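PDB 1RTW: transcriptional activator, putative from Pyrococcus furiosus, which is of unknown function but belongs to the all-helical TENA/THI-4/PQQC family. Local coordinates for residues Trp39-Tyr44 with Leu90-Asn95; Phe83-Gln88 with Tyr149-Asn154; Ser117-Phe122 with Glu185-Val190. One frame throughout, in Å; residues are numbered along the deposited sequence.

Contact 1 (Trp39-Tyr44 with Leu90-Asn95)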
loop_
_atom_site.group_PDB
_atom_site.type_symbol
_atom_site.label_atom_id
_atom_site.label_comp_id
_atom_site.label_asym_id
_atom_site.label_seq_id
_atom_site.Cartn_x
_atom_site.Cartn_y
_atom_site.Cartn_z
ATOM N N TRP B 39 -16.946 -25.554 3.819
ATOM C CA TRP B 39 -15.704 -25.150 4.460
ATOM C C TRP B 39 -14.584 -25.072 3.429
ATOM O O TRP B 39 -13.786 -24.145 3.453
ATOM C CB TRP B 39 -15.296 -26.116 5.582
ATOM C CG TRP B 39 -13.882 -25.856 6.058
ATOM C CD1 TRP B 39 -13.477 -24.895 6.941
ATOM C CD2 TRP B 39 -12.685 -26.496 5.587
ATOM N NE1 TRP B 39 -12.108 -24.887 7.039
ATOM C CE2 TRP B 39 -11.596 -25.857 6.220
ATOM C CE3 TRP B 39 -12.429 -27.541 4.688
ATOM C CZ2 TRP B 39 -10.261 -26.230 5.975
ATOM C CZ3 TRP B 39 -11.099 -27.911 4.445
ATOM C CH2 TRP B 39 -10.035 -27.256 5.089
ATOM N N LEU B 40 -14.546 -26.051 2.529
ATOM C CA LEU B 40 -13.532 -26.139 1.486
ATOM C C LEU B 40 -13.530 -24.913 0.573
ATOM O O LEU B 40 -12.499 -24.265 0.405
ATOM C CB LEU B 40 -13.756 -27.406 0.655
ATOM C CG LEU B 40 -12.639 -27.840 -0.286
ATOM C CD1 LEU B 40 -11.539 -28.516 0.506
ATOM C CD2 LEU B 40 -13.184 -28.785 -1.323
ATOM N N VAL B 41 -14.686 -24.598 -0.004
ATOM C CA VAL B 41 -14.837 -23.446 -0.898
ATOM C C VAL B 41 -14.392 -22.148 -0.223
ATOM O O VAL B 41 -13.701 -21.328 -0.820
ATOM C CB VAL B 41 -16.315 -23.298 -1.349
ATOM C CG1 VAL B 41 -16.522 -22.022 -2.118
ATOM C CG2 VAL B 41 -16.734 -24.499 -2.214
ATOM N N ASN B 42 -14.766 -21.980 1.038
ATOM C CA ASN B 42 -14.414 -20.775 1.765
ATOM C C ASN B 42 -12.978 -20.726 2.260
ATOM O O ASN B 42 -12.354 -19.666 2.262
ATOM C CB ASN B 42 -15.396 -20.536 2.903
ATOM C CG ASN B 42 -16.734 -20.066 2.406
ATOM O OD1 ASN B 42 -16.979 -18.865 2.278
ATOM N ND2 ASN B 42 -17.612 -21.009 2.107
ATOM N N ASP B 43 -12.437 -21.857 2.680
ATOM C CA ASP B 43 -11.062 -21.830 3.141
ATOM C C ASP B 43 -10.101 -21.668 1.967
ATOM O O ASP B 43 -9.034 -21.084 2.106
ATOM C CB ASP B 43 -10.720 -23.067 3.959
ATOM C CG ASP B 43 -9.646 -22.786 4.986
ATOM O OD1 ASP B 43 -9.869 -21.921 5.860
ATOM O OD2 ASP B 43 -8.574 -23.416 4.914
ATOM N N TYR B 44 -10.499 -22.167 0.801
ATOM C CA TYR B 44 -9.681 -22.056 -0.401
ATOM C C TYR B 44 -9.519 -20.573 -0.732
ATOM O O TYR B 44 -8.438 -20.123 -1.120
ATOM C CB TYR B 44 -10.355 -22.786 -1.559
ATOM C CG TYR B 44 -9.610 -22.687 -2.860
ATOM C CD1 TYR B 44 -8.359 -23.274 -3.012
ATOM C CD2 TYR B 44 -10.176 -22.040 -3.953
ATOM C CE1 TYR B 44 -7.690 -23.231 -4.228
ATOM C CE2 TYR B 44 -9.518 -21.987 -5.178
ATOM C CZ TYR B 44 -8.277 -22.588 -5.305
ATOM O OH TYR B 44 -7.639 -22.555 -6.515
ATOM N N LEU B 90 -13.595 -34.894 -5.592
ATOM C CA LEU B 90 -14.950 -34.769 -5.078
ATOM C C LEU B 90 -15.915 -34.142 -6.086
ATOM O O LEU B 90 -17.087 -33.934 -5.772
ATOM C CB LEU B 90 -14.943 -33.946 -3.788
ATOM C CG LEU B 90 -14.908 -34.639 -2.423
ATOM C CD1 LEU B 90 -13.952 -35.813 -2.412
ATOM C CD2 LEU B 90 -14.533 -33.617 -1.359
ATOM N N GLY B 91 -15.421 -33.836 -7.286
ATOM C CA GLY B 91 -16.255 -33.227 -8.316
ATOM C C GLY B 91 -16.947 -31.970 -7.819
ATOM O O GLY B 91 -18.102 -31.688 -8.156
ATOM N N ILE B 92 -16.219 -31.213 -7.005
ATOM C CA ILE B 92 -16.730 -29.990 -6.407
ATOM C C ILE B 92 -16.098 -28.742 -7.027
ATOM O O ILE B 92 -14.938 -28.749 -7.435
ATOM C CB ILE B 92 -16.555 -30.058 -4.855
ATOM C CG1 ILE B 92 -16.697 -28.680 -4.202
ATOM C CG2 ILE B 92 -15.237 -30.734 -4.497
ATOM C CD1 ILE B 92 -15.387 -27.941 -4.000
ATOM N N SER B 93 -16.902 -27.690 -7.149
ATOM C CA SER B 93 -16.456 -26.427 -7.724
ATOM C C SER B 93 -16.036 -25.411 -6.664
ATOM O O SER B 93 -16.735 -25.214 -5.664
ATOM C CB SER B 93 -17.557 -25.824 -8.591
ATOM O OG SER B 93 -17.216 -24.501 -8.966
ATOM N N LEU B 94 -14.921 -24.732 -6.925
ATOM C CA LEU B 94 -14.375 -23.732 -6.006
ATOM C C LEU B 94 -14.721 -22.313 -6.438
ATOM O O LEU B 94 -14.320 -21.347 -5.794
ATOM C CB LEU B 94 -12.850 -23.880 -5.926
ATOM C CG LEU B 94 -12.301 -25.232 -5.451
ATOM C CD1 LEU B 94 -10.877 -25.442 -5.929
ATOM C CD2 LEU B 94 -12.374 -25.336 -3.950
ATOM N N ASN B 95 -15.497 -22.193 -7.508
ATOM C CA ASN B 95 -15.873 -20.894 -8.057
ATOM C C ASN B 95 -17.177 -20.302 -7.530
ATOM O O ASN B 95 -17.677 -19.305 -8.067
ATOM C CB ASN B 95 -15.925 -20.990 -9.581
ATOM C CG ASN B 95 -14.581 -21.353 -10.188
ATOM O OD1 ASN B 95 -14.478 -22.269 -11.011
ATOM N ND2 ASN B 95 -13.539 -20.628 -9.788
HETATM O O HOH W 1 -13.087 -20.706 -3.259
#

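Contact 2 (Phe83-Gln88 with Tyr149-Asn154)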
loop_
_atom_site.group_PDB
_atom_site.type_symbol
_atom_site.label_atom_id
_atom_site.label_comp_id
_atom_site.label_asym_id
_atom_site.label_seq_id
_atom_site.Cartn_x
_atom_site.Cartn_y
_atom_site.Cartn_z
ATOM N N PHE B 83 -5.998 -28.108 -2.133
ATOM C CA PHE B 83 -7.426 -27.816 -2.202
ATOM C C PHE B 83 -7.964 -28.206 -3.574
ATOM O O PHE B 83 -9.040 -28.782 -3.684
ATOM C CB PHE B 83 -7.698 -26.326 -1.963
ATOM C CG PHE B 83 -7.835 -25.947 -0.519
ATOM C CD1 PHE B 83 -9.092 -25.712 0.030
ATOM C CD2 PHE B 83 -6.713 -25.789 0.291
ATOM C CE1 PHE B 83 -9.233 -25.326 1.364
ATOM C CE2 PHE B 83 -6.844 -25.403 1.627
ATOM C CZ PHE B 83 -8.115 -25.171 2.163
ATOM N N GLU B 84 -7.203 -27.891 -4.615
ATOM C CA GLU B 84 -7.603 -28.190 -5.985
ATOM C C GLU B 84 -7.705 -29.681 -6.300
ATOM O O GLU B 84 -8.621 -30.096 -7.007
ATOM C CB GLU B 84 -6.654 -27.499 -6.960
ATOM C CG GLU B 84 -6.780 -25.984 -6.934
ATOM C CD GLU B 84 -5.499 -25.261 -7.316
ATOM O OE1 GLU B 84 -4.490 -25.924 -7.659
ATOM O OE2 GLU B 84 -5.503 -24.015 -7.260
ATOM N N LYS B 85 -6.770 -30.472 -5.777
ATOM C CA LYS B 85 -6.763 -31.919 -5.996
ATOM C C LYS B 85 -8.046 -32.465 -5.378
ATOM O O LYS B 85 -8.922 -32.978 -6.082
ATOM C CB LYS B 85 -5.549 -32.567 -5.308
ATOM C CG LYS B 85 -5.037 -33.839 -5.986
ATOM C CD LYS B 85 -4.232 -34.706 -5.024
ATOM C CE LYS B 85 -5.150 -35.341 -3.983
ATOM N NZ LYS B 85 -4.432 -35.969 -2.838
ATOM N N LYS B 86 -8.182 -32.249 -4.072
ATOM C CA LYS B 86 -9.337 -32.700 -3.309
ATOM C C LYS B 86 -10.655 -32.317 -3.976
ATOM O O LYS B 86 -11.606 -33.091 -3.973
ATOM C CB LYS B 86 -9.280 -32.119 -1.898
ATOM C CG LYS B 86 -10.236 -32.769 -0.937
ATOM C CD LYS B 86 -9.879 -34.231 -0.778
ATOM C CE LYS B 86 -10.857 -34.956 0.124
ATOM N NZ LYS B 86 -10.528 -36.406 0.191
ATOM N N ALA B 87 -10.696 -31.134 -4.576
ATOM C CA ALA B 87 -11.904 -30.670 -5.241
ATOM C C ALA B 87 -12.213 -31.443 -6.531
ATOM O O ALA B 87 -13.376 -31.594 -6.906
ATOM C CB ALA B 87 -11.812 -29.193 -5.512
ATOM N N GLN B 88 -11.170 -31.883 -7.226
ATOM C CA GLN B 88 -11.328 -32.669 -8.449
ATOM C C GLN B 88 -11.913 -34.046 -8.117
ATOM O O GLN B 88 -12.853 -34.519 -8.764
ATOM C CB GLN B 88 -9.971 -32.868 -9.122
ATOM C CG GLN B 88 -9.715 -31.954 -10.298
ATOM C CD GLN B 88 -10.724 -32.137 -11.430
ATOM O OE1 GLN B 88 -11.125 -33.259 -11.759
ATOM N NE2 GLN B 88 -11.128 -31.029 -12.040
ATOM N N TYR B 149 -10.627 -37.025 4.731
ATOM C CA TYR B 149 -9.934 -35.749 4.570
ATOM C C TYR B 149 -8.612 -35.781 5.312
ATOM O O TYR B 149 -8.140 -34.758 5.810
ATOM C CB TYR B 149 -10.803 -34.615 5.118
ATOM C CG TYR B 149 -12.251 -34.756 4.737
ATOM C CD1 TYR B 149 -12.650 -34.672 3.403
ATOM C CD2 TYR B 149 -13.222 -35.016 5.700
ATOM C CE1 TYR B 149 -13.978 -34.848 3.037
ATOM C CE2 TYR B 149 -14.559 -35.193 5.342
ATOM C CZ TYR B 149 -14.924 -35.107 4.008
ATOM O OH TYR B 149 -16.227 -35.306 3.633
ATOM N N GLN B 150 -8.004 -36.963 5.353
ATOM C CA GLN B 150 -6.732 -37.158 6.033
ATOM C C GLN B 150 -5.632 -36.216 5.529
ATOM O O GLN B 150 -4.798 -35.756 6.314
ATOM C CB GLN B 150 -6.295 -38.616 5.892
ATOM C CG GLN B 150 -5.161 -39.011 6.806
ATOM C CD GLN B 150 -5.524 -38.894 8.261
ATOM O OE1 GLN B 150 -6.629 -39.260 8.669
ATOM N NE2 GLN B 150 -4.593 -38.394 9.063
ATOM N N GLU B 151 -5.655 -35.906 4.235
ATOM C CA GLU B 151 -4.658 -35.017 3.632
ATOM C C GLU B 151 -4.550 -33.704 4.407
ATOM O O GLU B 151 -3.452 -33.287 4.786
ATOM C CB GLU B 151 -5.003 -34.714 2.168
ATOM C CG GLU B 151 -5.328 -35.937 1.317
ATOM C CD GLU B 151 -6.806 -36.031 0.964
ATOM O OE1 GLU B 151 -7.644 -36.122 1.895
ATOM O OE2 GLU B 151 -7.125 -36.008 -0.249
ATOM N N PHE B 152 -5.699 -33.071 4.648
ATOM C CA PHE B 152 -5.769 -31.805 5.384
ATOM C C PHE B 152 -5.363 -31.946 6.842
ATOM O O PHE B 152 -4.659 -31.089 7.379
ATOM C CB PHE B 152 -7.178 -31.220 5.314
ATOM C CG PHE B 152 -7.623 -30.917 3.926
ATOM C CD1 PHE B 152 -7.431 -29.659 3.388
ATOM C CD2 PHE B 152 -8.194 -31.905 3.140
ATOM C CE1 PHE B 152 -7.797 -29.386 2.085
ATOM C CE2 PHE B 152 -8.565 -31.647 1.838
ATOM C CZ PHE B 152 -8.366 -30.383 1.303
ATOM N N ILE B 153 -5.816 -33.022 7.478
ATOM C CA ILE B 153 -5.498 -33.273 8.870
ATOM C C ILE B 153 -3.990 -33.405 9.042
ATOM O O ILE B 153 -3.415 -32.823 9.958
ATOM C CB ILE B 153 -6.171 -34.554 9.374
ATOM C CG1 ILE B 153 -7.674 -34.464 9.158
ATOM C CG2 ILE B 153 -5.899 -34.741 10.859
ATOM C CD1 ILE B 153 -8.399 -35.740 9.467
ATOM N N ASN B 154 -3.363 -34.159 8.141
ATOM C CA ASN B 154 -1.923 -34.380 8.178
ATOM C C ASN B 154 -1.109 -33.132 7.886
ATOM O O ASN B 154 -0.147 -32.853 8.588
ATOM C CB ASN B 154 -1.505 -35.481 7.192
ATOM C CG ASN B 154 -1.887 -36.878 7.669
ATOM O OD1 ASN B 154 -2.036 -37.126 8.875
ATOM N ND2 ASN B 154 -2.048 -37.801 6.719
#

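Contact 3 (Ser117-Phe122 with Glu185-Val190)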
loop_
_atom_site.group_PDB
_atom_site.type_symbol
_atom_site.label_atom_id
_atom_site.label_comp_id
_atom_site.label_asym_id
_atom_site.label_seq_id
_atom_site.Cartn_x
_atom_site.Cartn_y
_atom_site.Cartn_z
ATOM N N SER B 117 1.460 -1.855 11.476
ATOM C CA SER B 117 2.907 -1.948 11.664
ATOM C C SER B 117 3.315 -3.378 11.274
ATOM O O SER B 117 2.466 -4.269 11.219
ATOM C CB SER B 117 3.237 -1.728 13.134
ATOM O OG SER B 117 2.681 -2.772 13.917
ATOM N N PHE B 118 4.606 -3.606 11.041
ATOM C CA PHE B 118 5.066 -4.944 10.673
ATOM C C PHE B 118 4.751 -5.934 11.799
ATOM O O PHE B 118 4.307 -7.060 11.544
ATOM C CB PHE B 118 6.568 -4.948 10.371
ATOM C CG PHE B 118 7.090 -6.286 9.921
ATOM C CD1 PHE B 118 6.655 -6.847 8.729
ATOM C CD2 PHE B 118 8.009 -6.990 10.691
ATOM C CE1 PHE B 118 7.119 -8.074 8.311
ATOM C CE2 PHE B 118 8.483 -8.227 10.277
ATOM C CZ PHE B 118 8.035 -8.768 9.087
ATOM N N LEU B 119 4.922 -5.465 13.037
ATOM C CA LEU B 119 4.675 -6.248 14.240
ATOM C C LEU B 119 3.236 -6.761 14.288
ATOM O O LEU B 119 2.984 -7.924 14.608
ATOM C CB LEU B 119 4.972 -5.393 15.480
ATOM C CG LEU B 119 4.662 -6.057 16.828
ATOM C CD1 LEU B 119 5.625 -7.223 17.078
ATOM C CD2 LEU B 119 4.725 -5.033 17.963
ATOM N N GLU B 120 2.285 -5.871 14.035
ATOM C CA GLU B 120 0.878 -6.260 14.018
ATOM C C GLU B 120 0.650 -7.313 12.925
ATOM O O GLU B 120 -0.030 -8.324 13.135
ATOM C CB GLU B 120 0.006 -5.045 13.730
ATOM C CG GLU B 120 -0.034 -3.982 14.840
ATOM C CD GLU B 120 -0.883 -2.775 14.443
ATOM O OE1 GLU B 120 -0.435 -1.968 13.593
ATOM O OE2 GLU B 120 -2.009 -2.638 14.969
ATOM N N GLY B 121 1.249 -7.072 11.763
ATOM C CA GLY B 121 1.107 -7.988 10.655
ATOM C C GLY B 121 1.667 -9.360 10.974
ATOM O O GLY B 121 0.999 -10.374 10.771
ATOM N N PHE B 122 2.892 -9.389 11.486
ATOM C CA PHE B 122 3.534 -10.647 11.831
ATOM C C PHE B 122 2.786 -11.333 12.971
ATOM O O PHE B 122 2.710 -12.557 13.014
ATOM C CB PHE B 122 5.012 -10.434 12.179
ATOM C CG PHE B 122 5.870 -11.635 11.887
ATOM C CD1 PHE B 122 6.327 -11.873 10.602
ATOM C CD2 PHE B 122 6.168 -12.559 12.879
ATOM C CE1 PHE B 122 7.063 -13.016 10.306
ATOM C CE2 PHE B 122 6.904 -13.702 12.590
ATOM C CZ PHE B 122 7.351 -13.934 11.299
ATOM N N GLU B 185 0.815 -3.572 22.470
ATOM C CA GLU B 185 -0.628 -3.596 22.718
ATOM C C GLU B 185 -1.421 -3.599 21.420
ATOM O O GLU B 185 -2.476 -4.225 21.333
ATOM C CB GLU B 185 -1.064 -2.413 23.590
ATOM C CG GLU B 185 -1.162 -2.724 25.083
ATOM C CD GLU B 185 -2.220 -3.774 25.423
ATOM O OE1 GLU B 185 -3.318 -3.769 24.822
ATOM O OE2 GLU B 185 -1.955 -4.600 26.319
ATOM N N ARG B 186 -0.920 -2.873 20.424
ATOM C CA ARG B 186 -1.565 -2.807 19.115
ATOM C C ARG B 186 -1.601 -4.228 18.553
ATOM O O ARG B 186 -2.638 -4.695 18.086
ATOM C CB ARG B 186 -0.774 -1.894 18.173
ATOM C CG ARG B 186 -0.910 -0.403 18.452
ATOM C CD ARG B 186 -1.876 0.254 17.476
ATOM N NE ARG B 186 -1.961 1.697 17.684
ATOM C CZ ARG B 186 -2.610 2.541 16.884
ATOM N NH1 ARG B 186 -3.242 2.095 15.805
ATOM N NH2 ARG B 186 -2.630 3.837 17.168
ATOM N N ALA B 187 -0.467 -4.915 18.651
ATOM C CA ALA B 187 -0.351 -6.286 18.181
ATOM C C ALA B 187 -1.231 -7.200 19.018
ATOM O O ALA B 187 -1.858 -8.106 18.482
ATOM C CB ALA B 187 1.094 -6.746 18.239
ATOM N N ARG B 188 -1.265 -6.979 20.333
ATOM C CA ARG B 188 -2.104 -7.802 21.204
ATOM C C ARG B 188 -3.548 -7.736 20.718
ATOM O O ARG B 188 -4.240 -8.758 20.658
ATOM C CB ARG B 188 -2.024 -7.341 22.667
ATOM C CG ARG B 188 -0.664 -7.545 23.321
ATOM C CD ARG B 188 -0.678 -7.134 24.796
ATOM N NE ARG B 188 0.658 -6.836 25.316
ATOM C CZ ARG B 188 1.510 -7.743 25.791
ATOM N NH1 ARG B 188 1.174 -9.026 25.825
ATOM N NH2 ARG B 188 2.717 -7.373 26.207
ATOM N N GLU B 189 -3.982 -6.533 20.345
ATOM C CA GLU B 189 -5.336 -6.319 19.850
ATOM C C GLU B 189 -5.581 -7.068 18.543
ATOM O O GLU B 189 -6.641 -7.657 18.352
ATOM C CB GLU B 189 -5.618 -4.824 19.646
ATOM C CG GLU B 189 -6.009 -4.074 20.919
ATOM C CD GLU B 189 -7.250 -4.656 21.598
ATOM O OE1 GLU B 189 -8.186 -5.095 20.890
ATOM O OE2 GLU B 189 -7.285 -4.681 22.847
ATOM N N VAL B 190 -4.608 -7.026 17.638
ATOM C CA VAL B 190 -4.743 -7.720 16.370
ATOM C C VAL B 190 -4.841 -9.226 16.603
ATOM O O VAL B 190 -5.679 -9.892 15.989
ATOM C CB VAL B 190 -3.598 -7.354 15.388
ATOM C CG1 VAL B 190 -3.616 -8.263 14.182
ATOM C CG2 VAL B 190 -3.766 -5.917 14.919
#

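Contact 1 (Trp39-Tyr44 with Leu90-Asn95)
A bridging water is the best-held polar atom here, gripped by two bonds: it donates to Val-41 O at 2.6 Å and to Leu-94 O at 2.9 Å, tying two main-chain carbonyls together from opposite segments. The same water lies at the edge of the Tyr-44 ring, in its plane. Leu-94 comes over one face of that ring, CD1 standing 3.9 Å from the Tyr-44 ring centroid and only 14° off the ring normal, a CH-pi contact in which the leucine crosses the tyrosine at about a right angle. With CG anti to the backbone N (chi1 178°), the Tyr-44 ring lies against Leu-94, and its phenol oxygen is hydrogen-bonded to Glu-84. The loop on this side follows helix 66-89, which ends in a Schellman motif with Gly-91 at positive phi; the chain is then extended through Ile-92 and Ser-93 along the flank of helix 33-60 in this all-helical fold. In Ile-92, CG1 anti to the backbone N and an off-staggered chi2 (-94°) together bring the tip of the side chain, CD1, to 3.6 Å from Leu-40 CD2 in an oblique crossing. Val-41 CG2 touches Ile-92 CD1 more loosely and also lies 3.5 Å from Ser-93 O. Leu-94 itself sits in the middle of an ST turn, in which Ser-93 OG accepts from Asn-95 N at 3.2 Å.

Contact 2 (Phe83-Gln88 with Tyr149-Asn154)
Lys-86 and Phe-152 carry the middle of this antiparallel helix pair. Lys-86 CG meets Phe-152 CE2 at 3.4 Å, reaching the ring at its edge and near its plane rather than over a face. Across CZ from there, the other epsilon carbon, CE1, points at the centre of the Phe-83 face. The two aromatics make a T-shaped pair, centroids of the Phe-83 and Phe-152 rings 5.4 Å apart and planes at 83°, with Phe-152 giving the edge and Phe-83 the face. Lys-86 leaves the backbone with CG anti to N, bends at chi2 (63°), and then runs straight, so its first methylenes cross the CE2-CZ edge of Phe-152 obliquely and CE arrives 3.7 Å from Tyr-149 CD1, at the edge of the tyrosine ring. The ammonium ends beside the Glu-151 carboxylate, in a salt bridge whose two hydrogen bonds are weak: NZ of Lys-86 is 3.4 Å from OE1 and 3.5 Å from OE2 of Glu-151. The stronger partner of Lys-86 NZ is the carbonyl of Pro-148, just ahead of the helix. Lys-85, bent at chi3, adds a long ion pair to Glu-151 OE2. One carboxylate thus draws in two lysines, and its place in the first turn of helix 150-157 would probably suit a negative charge as well. In the second shell, Tyr-149 occupies the N-cap position, its amide bonded to Ser-147 and its ring stacked on Phe-36. The axes of the short segments come no closer than 11.3 Å, at 162°, a separation bridged by the lysine and phenylalanine side chains. Helix 33-60 lies against both partners, Leu-40 touching Phe-83 and Phe-152 together, while helices 21-28 and 118-142 pack against helix 150-157 through Ile-153.

Contact 3 (Ser117-Phe122 with Glu185-Val190)
Glu-120 dominates this contact through its conformation. CG is anti to the carbonyl carbon (chi1 -68°), the chain is extended beyond it (chi2 178°), and the side chain runs back toward the start of its own helix. There its two oxygens part company. OE1 is held by two donors of one residue, Ser-117 N at 2.8 Å and Ser-117 OG at 3.2 Å, both approaching on the anti lone pair. OE2 instead faces the second helix, lying 3.5 Å from Arg-186 CB and 3.7 Å from Val-190 CG2. Arg-186 lies alongside Glu-120 and points the same way, but its poorly ordered guanidinium is led off by a bend at chi2; its NH1 remains 5.0 Å from Glu-120 OE2, a distance at which the opposite charges could still attract weakly. Val-190 crosses the glutamate at about a right angle. On the inner side Leu-119, CG anti to its N, sets that branch carbon 3.9 Å from Ala-187 CB. The approach is close, as a small alanine allows: the CA of Ala-187 is 4.3 Å from that of Glu-120, and the short axes pass at 8.5 Å with a crossing angle of -28°. Ser-117 returns a bond, its OG accepting from Glu-120 N. This reciprocal pair is a capping box, opening helix 118-142 where it runs inclined to helix 181-201, in the same direction, in the family's helical bundle.

How the contacts relate
From the N terminus, helix 33-60 supplies the first half of contact 1 and helix 66-89 the first half of contact 2. Contact 1 closes in the loop at 90-95, so it crosses contact 2, which stays open until 149-154. Contact 3 opens at 117-122, within that span, and closes last, at 185-190; it crosses contact 2 and follows contact 1 in series. Contacts 1 and 2 adjoin, their centres about 10 Å apart, joining helices 33-60, 66-89 and 150-157. Contact 3 lies on the opposite side of the chain's centre, its centre about 31 Å from that of contact 1, where it ties helix 118-142 to helix 181-201.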